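Local atomic coordinates of HTLV-2 integrase catalytic core domain (Human T-cell leukemia virus 2, PDB entry 6QBT), a protein that forms the magnesium-binding catalytic core of a retroviral integrase, the enzyme that probably joins viral DNA to host DNA. Residues A[36-42]-A[56-61]; A[137-141]-A[151-155]. One frame throughout, in Å; residues are numbered along the deposited sequence.

Contact 1 (A[36-42]-A[56-61]); sequences AVSVSCK and QAISLL
K42 and Q56 are bridged by water 1, which three protein groups reach. The water accepts from K42 NZ at 3.1 Å and from Q56 NE2 at 3.3 Å, and it donates weakly to the carbonyl O of C41. K42 NZ is also hydrogen-bonded to S52 OG, one turn before Q56 on the same helix. The contact is the first half of a beta-alpha-beta crossover in the RNase H-like core of the integrase. Strand 37-42 is an edge strand of the mixed sheet within this chain, and helix 47-61 then runs back over it. The short axes approach to 8.0 Å, with their directions 146° apart. Q56 hangs from the helix toward the strand, extended beyond CG (chi2 165°), which carries its amide to the S40 side chain. S40 OG donates to Q56 OE1; the modelled separation is very short, so its exact length is doubtful. Q56 also works inside the helix, since its carbonyl O receives both L60 N and S59 OG. S38 OG, placed opposite the backbone N (chi1 -177°), lies 3.2 Å from A57 CA. S38 CB and A57 CB are only 3.4 Å apart, tighter than a usual van der Waals contact. Toward the helix end the contact becomes apolar, and W153 of helix 152-156 packs on L60 and L61. L60 CD2 touches the carbonyl O of V37 at 3.6 Å. The two methyls of L61 meet different residues: CD1 lies 4.0 Å from S38 N, and CD2 lies 3.9 Å from A36 CB.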
loop_
_atom_site.group_PDB
_atom_site.type_symbol
_atom_site.label_atom_id
_atom_site.label_comp_id
_atom_site.label_asym_id
_atom_site.label_seq_id
_atom_site.Cartn_x
_atom_site.Cartn_y
_atom_site.Cartn_z
ATOM N N ALA A 36 -1.012 5.820 16.752
ATOM C CA ALA A 36 -1.244 5.169 15.470
ATOM C C ALA A 36 -1.221 3.648 15.593
ATOM O O ALA A 36 -0.463 3.089 16.391
ATOM C CB ALA A 36 -0.218 5.627 14.436
ATOM N N VAL A 37 -2.047 2.996 14.769
ATOM C CA VAL A 37 -2.391 1.599 14.957
ATOM C C VAL A 37 -2.096 0.771 13.747
ATOM O O VAL A 37 -2.354 1.209 12.645
ATOM C CB VAL A 37 -3.925 1.424 15.174
ATOM C CG1 VAL A 37 -4.241 0.029 15.662
ATOM C CG2 VAL A 37 -4.425 2.448 16.174
ATOM N N SER A 38 -1.675 -0.468 13.985
ATOM C CA SER A 38 -1.807 -1.557 13.018
ATOM C C SER A 38 -2.618 -2.714 13.604
ATOM O O SER A 38 -2.456 -3.066 14.768
ATOM C CB SER A 38 -0.444 -2.103 12.637
ATOM O OG SER A 38 -0.572 -3.115 11.653
ATOM N N VAL A 39 -3.445 -3.342 12.781
ATOM C CA VAL A 39 -4.140 -4.531 13.199
ATOM C C VAL A 39 -4.149 -5.483 12.041
ATOM O O VAL A 39 -4.428 -5.064 10.931
ATOM C CB VAL A 39 -5.594 -4.234 13.694
ATOM C CG1 VAL A 39 -6.270 -3.184 12.843
ATOM C CG2 VAL A 39 -6.467 -5.498 13.732
ATOM N N SER A 40 -3.859 -6.757 12.315
ATOM C CA SER A 40 -3.941 -7.813 11.333
ATOM C C SER A 40 -4.865 -8.876 11.857
ATOM O O SER A 40 -4.701 -9.332 12.997
ATOM C CB SER A 40 -2.584 -8.446 11.126
ATOM O OG SER A 40 -1.683 -7.486 10.655
ATOM N N CYS A 41 -5.824 -9.275 11.023
ATOM C CA CYS A 41 -6.733 -10.339 11.355
ATOM C C CYS A 41 -6.085 -11.659 10.892
ATOM O O CYS A 41 -5.754 -11.826 9.733
ATOM C CB CYS A 41 -8.087 -10.114 10.697
ATOM S SG CYS A 41 -9.330 -11.333 11.213
ATOM N N LYS A 42 -5.873 -12.565 11.829
ATOM C CA LYS A 42 -5.251 -13.839 11.579
ATOM C C LYS A 42 -6.150 -14.887 12.198
ATOM O O LYS A 42 -6.919 -14.580 13.102
ATOM C CB LYS A 42 -3.868 -13.908 12.256
ATOM C CG LYS A 42 -2.844 -12.870 11.820
ATOM C CD LYS A 42 -2.451 -13.068 10.362
ATOM C CE LYS A 42 -1.283 -12.162 9.984
ATOM N NZ LYS A 42 -0.879 -12.320 8.553
ATOM N N GLN A 56 3.505 -6.438 8.715
ATOM C CA GLN A 56 2.418 -5.594 8.227
ATOM C C GLN A 56 2.428 -4.244 8.945
ATOM O O GLN A 56 2.394 -3.202 8.304
ATOM C CB GLN A 56 1.073 -6.282 8.368
ATOM C CG GLN A 56 0.910 -7.369 7.323
ATOM C CD GLN A 56 -0.230 -8.351 7.584
ATOM O OE1 GLN A 56 -0.728 -8.496 8.709
ATOM N NE2 GLN A 56 -0.634 -9.044 6.531
ATOM N N ALA A 57 2.504 -4.278 10.267
ATOM C CA ALA A 57 2.588 -3.065 11.091
ATOM C C ALA A 57 3.752 -2.122 10.724
ATOM O O ALA A 57 3.586 -0.889 10.611
ATOM C CB ALA A 57 2.701 -3.469 12.550
ATOM N N ILE A 58 4.927 -2.713 10.567
ATOM C CA ILE A 58 6.109 -1.969 10.190
ATOM C C ILE A 58 5.959 -1.390 8.789
ATOM O O ILE A 58 6.293 -0.228 8.584
ATOM C CB ILE A 58 7.369 -2.829 10.341
ATOM C CG1 ILE A 58 7.646 -3.030 11.848
ATOM C CG2 ILE A 58 8.558 -2.189 9.642
ATOM C CD1 ILE A 58 8.594 -4.179 12.167
ATOM N N SER A 59 5.388 -2.132 7.845
ATOM C CA SER A 59 5.155 -1.541 6.517
ATOM C C SER A 59 4.240 -0.319 6.549
ATOM O O SER A 59 4.359 0.563 5.731
ATOM C CB SER A 59 4.571 -2.550 5.542
ATOM O OG SER A 59 3.270 -2.939 5.944
ATOM N N LEU A 60 3.303 -0.305 7.476
ATOM C CA LEU A 60 2.333 0.762 7.570
ATOM C C LEU A 60 2.843 1.921 8.422
ATOM O O LEU A 60 2.593 3.076 8.088
ATOM C CB LEU A 60 1.053 0.185 8.161
ATOM C CG LEU A 60 -0.106 1.148 8.313
ATOM C CD1 LEU A 60 -0.724 1.466 6.954
ATOM C CD2 LEU A 60 -1.110 0.536 9.298
ATOM N N LEU A 61 3.547 1.609 9.514
ATOM C CA LEU A 61 3.974 2.604 10.508
ATOM C C LEU A 61 5.464 2.996 10.537
ATOM O O LEU A 61 5.784 4.020 11.091
ATOM C CB LEU A 61 3.600 2.099 11.895
ATOM C CG LEU A 61 2.118 1.790 12.149
ATOM C CD1 LEU A 61 1.936 1.256 13.574
ATOM C CD2 LEU A 61 1.240 3.016 11.931
HETATM O O HOH W 1 -3.277 -10.593 7.707
#

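Contact 2 (A[137-141]-A[151-155]); sequences WTLNQ and TRWQI
The end of helix 128-142 meets the start of helix 152-156 through one backbone bond, from W153 N to N140 O at 3.0 Å, close to where the CA atoms of N140 and R152 come within 5.0 Å. W153 gives the contact its largest buried surface. Q141 lays its CG over one face of the indole, 3.8 Å from the centre of the five-membered ring and 19° off the normal, a CH-pi contact. The Q141 amide continues past that ring, its plane turned 61° from the indole. Its NE2 is hydrogen-bonded to I58 O of the third subunit, so Q141 takes part in both the intramolecular packing and the trimer interface. W137 approaches the same indole obliquely, with the six-membered ring planes at 59° and CZ3 4.1 Å from W153 CZ2. N140 CB packs near W153 CE3. These two helices belong to the C-terminal part of the RNase H-like integrase core, and L60 and L61 of helix 47-61 cover W153 as well. On the other side of the N140 backbone, R152 runs extended from CG to NE and brings its guanidinium over L139. The L139 side chain turns away from its backbone N, which sets CD1 over the centre of the guanidinium, 3.5 Å from R152 CZ. Water 2 lies at the guanidinium edge. It accepts from R152 N and R152 NH1 and lies 2.6 Å from L139 O, to which it probably donates. T151 is the N-cap of helix 152-156 and forms a capping box with Q154. T151 OG1 accepts from Q154 N at 3.1 Å, while T151 N donates weakly to Q154 OE1. Water 3 joins the capping hydroxyl to Q141 O, to which it donates.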
loop_
_atom_site.group_PDB
_atom_site.type_symbol
_atom_site.label_atom_id
_atom_site.label_comp_id
_atom_site.label_asym_id
_atom_site.label_seq_id
_atom_site.Cartn_x
_atom_site.Cartn_y
_atom_site.Cartn_z
ATOM N N TRP A 137 -8.070 1.968 8.654
ATOM C CA TRP A 137 -7.809 3.231 7.981
ATOM C C TRP A 137 -8.654 4.378 8.540
ATOM O O TRP A 137 -8.157 5.512 8.676
ATOM C CB TRP A 137 -7.967 3.079 6.464
ATOM C CG TRP A 137 -6.819 2.332 5.905
ATOM C CD1 TRP A 137 -6.733 0.992 5.697
ATOM C CD2 TRP A 137 -5.571 2.880 5.516
ATOM N NE1 TRP A 137 -5.498 0.666 5.175
ATOM C CE2 TRP A 137 -4.756 1.806 5.072
ATOM C CE3 TRP A 137 -5.055 4.171 5.504
ATOM C CZ2 TRP A 137 -3.450 1.991 4.615
ATOM C CZ3 TRP A 137 -3.773 4.366 5.060
ATOM C CH2 TRP A 137 -2.978 3.273 4.607
ATOM N N THR A 138 -9.898 4.089 8.889
ATOM C CA THR A 138 -10.757 5.073 9.522
ATOM C C THR A 138 -10.138 5.560 10.845
ATOM O O THR A 138 -10.071 6.770 11.098
ATOM C CB THR A 138 -12.191 4.529 9.766
ATOM O OG1 THR A 138 -12.826 4.230 8.507
ATOM C CG2 THR A 138 -13.064 5.565 10.520
ATOM N N LEU A 139 -9.685 4.643 11.691
ATOM C CA LEU A 139 -9.132 5.066 12.967
ATOM C C LEU A 139 -7.853 5.919 12.792
ATOM O O LEU A 139 -7.711 6.956 13.454
ATOM C CB LEU A 139 -8.854 3.857 13.859
ATOM C CG LEU A 139 -8.281 4.132 15.265
ATOM C CD1 LEU A 139 -9.179 5.048 16.085
ATOM C CD2 LEU A 139 -8.084 2.814 15.980
ATOM N N ASN A 140 -6.943 5.490 11.919
ATOM C CA ASN A 140 -5.658 6.192 11.739
ATOM C C ASN A 140 -5.830 7.528 11.036
ATOM O O ASN A 140 -5.254 8.527 11.480
ATOM C CB ASN A 140 -4.611 5.348 11.000
ATOM C CG ASN A 140 -3.979 4.279 11.883
ATOM O OD1 ASN A 140 -3.727 4.495 13.085
ATOM N ND2 ASN A 140 -3.673 3.122 11.289
ATOM N N GLN A 141 -6.649 7.567 9.983
ATOM C CA GLN A 141 -6.679 8.735 9.094
ATOM C C GLN A 141 -7.839 9.673 9.213
ATOM O O GLN A 141 -7.702 10.850 8.823
ATOM C CB GLN A 141 -6.638 8.296 7.639
ATOM C CG GLN A 141 -5.258 7.962 7.155
ATOM C CD GLN A 141 -5.261 7.917 5.649
ATOM O OE1 GLN A 141 -5.982 7.094 5.058
ATOM N NE2 GLN A 141 -4.529 8.863 5.013
ATOM N N THR A 151 -5.126 13.762 13.537
ATOM C CA THR A 151 -5.346 12.368 13.408
ATOM C C THR A 151 -4.045 11.683 13.793
ATOM O O THR A 151 -2.982 12.308 13.785
ATOM C CB THR A 151 -5.722 12.000 11.971
ATOM O OG1 THR A 151 -4.605 12.276 11.116
ATOM C CG2 THR A 151 -6.923 12.805 11.528
ATOM N N ARG A 152 -4.150 10.398 14.117
ATOM C CA ARG A 152 -2.985 9.537 14.394
ATOM C C ARG A 152 -1.949 9.575 13.267
ATOM O O ARG A 152 -0.747 9.678 13.505
ATOM C CB ARG A 152 -3.453 8.106 14.580
ATOM C CG ARG A 152 -4.167 7.883 15.887
ATOM C CD ARG A 152 -4.959 6.587 15.859
ATOM N NE ARG A 152 -5.590 6.315 17.160
ATOM C CZ ARG A 152 -6.671 6.934 17.630
ATOM N NH1 ARG A 152 -7.278 7.896 16.935
ATOM N NH2 ARG A 152 -7.152 6.599 18.817
ATOM N N TRP A 153 -2.454 9.518 12.043
ATOM C CA TRP A 153 -1.655 9.594 10.841
ATOM C C TRP A 153 -0.869 10.895 10.722
ATOM O O TRP A 153 0.285 10.864 10.331
ATOM C CB TRP A 153 -2.561 9.430 9.614
ATOM C CG TRP A 153 -1.937 8.748 8.465
ATOM C CD1 TRP A 153 -1.767 9.251 7.202
ATOM C CD2 TRP A 153 -1.433 7.404 8.435
ATOM N NE1 TRP A 153 -1.189 8.304 6.394
ATOM C CE2 TRP A 153 -0.958 7.168 7.129
ATOM C CE3 TRP A 153 -1.320 6.387 9.391
ATOM C CZ2 TRP A 153 -0.378 5.954 6.752
ATOM C CZ3 TRP A 153 -0.757 5.164 8.998
ATOM C CH2 TRP A 153 -0.296 4.971 7.697
ATOM N N GLN A 154 -1.504 12.027 11.021
ATOM C CA GLN A 154 -0.838 13.317 10.989
ATOM C C GLN A 154 0.240 13.393 12.051
ATOM O O GLN A 154 1.318 13.891 11.766
ATOM C CB GLN A 154 -1.828 14.462 11.188
ATOM C CG GLN A 154 -2.735 14.683 9.996
ATOM C CD GLN A 154 -4.050 15.400 10.324
ATOM O OE1 GLN A 154 -4.194 16.080 11.353
ATOM N NE2 GLN A 154 -5.042 15.206 9.453
ATOM N N ILE A 155 -0.027 12.886 13.261
ATOM C CA ILE A 155 0.984 12.926 14.326
ATOM C C ILE A 155 2.116 11.983 13.997
ATOM O O ILE A 155 3.265 12.302 14.249
ATOM C CB ILE A 155 0.414 12.620 15.718
ATOM C CG1 ILE A 155 -0.554 13.737 16.126
ATOM C CG2 ILE A 155 1.522 12.563 16.785
ATOM C CD1 ILE A 155 -1.329 13.447 17.384
HETATM O O HOH W 2 -6.780 9.224 14.331
HETATM O O HOH W 3 -5.351 11.867 8.486
#

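Overall arrangement
Contact 1 closes along the chain before contact 2 opens, and their centres lie 13 Å apart. They nevertheless touch. N140 ND2 probably hydrogen-bonds to V37 O at 2.7 Å, linking helix 128-142 to the edge strand. L60 then serves both contacts: its CD1 lies 3.6 Å from W137 CZ2, and its O lies 3.5 Å from W153 CH2. The magnesium ion, bound by D13 and D70, is about 13 Å from the K42 side chain of contact 1. Both contacts also reach the trimer interface, where I58 O of one subunit accepts from Q141 NE2 of another.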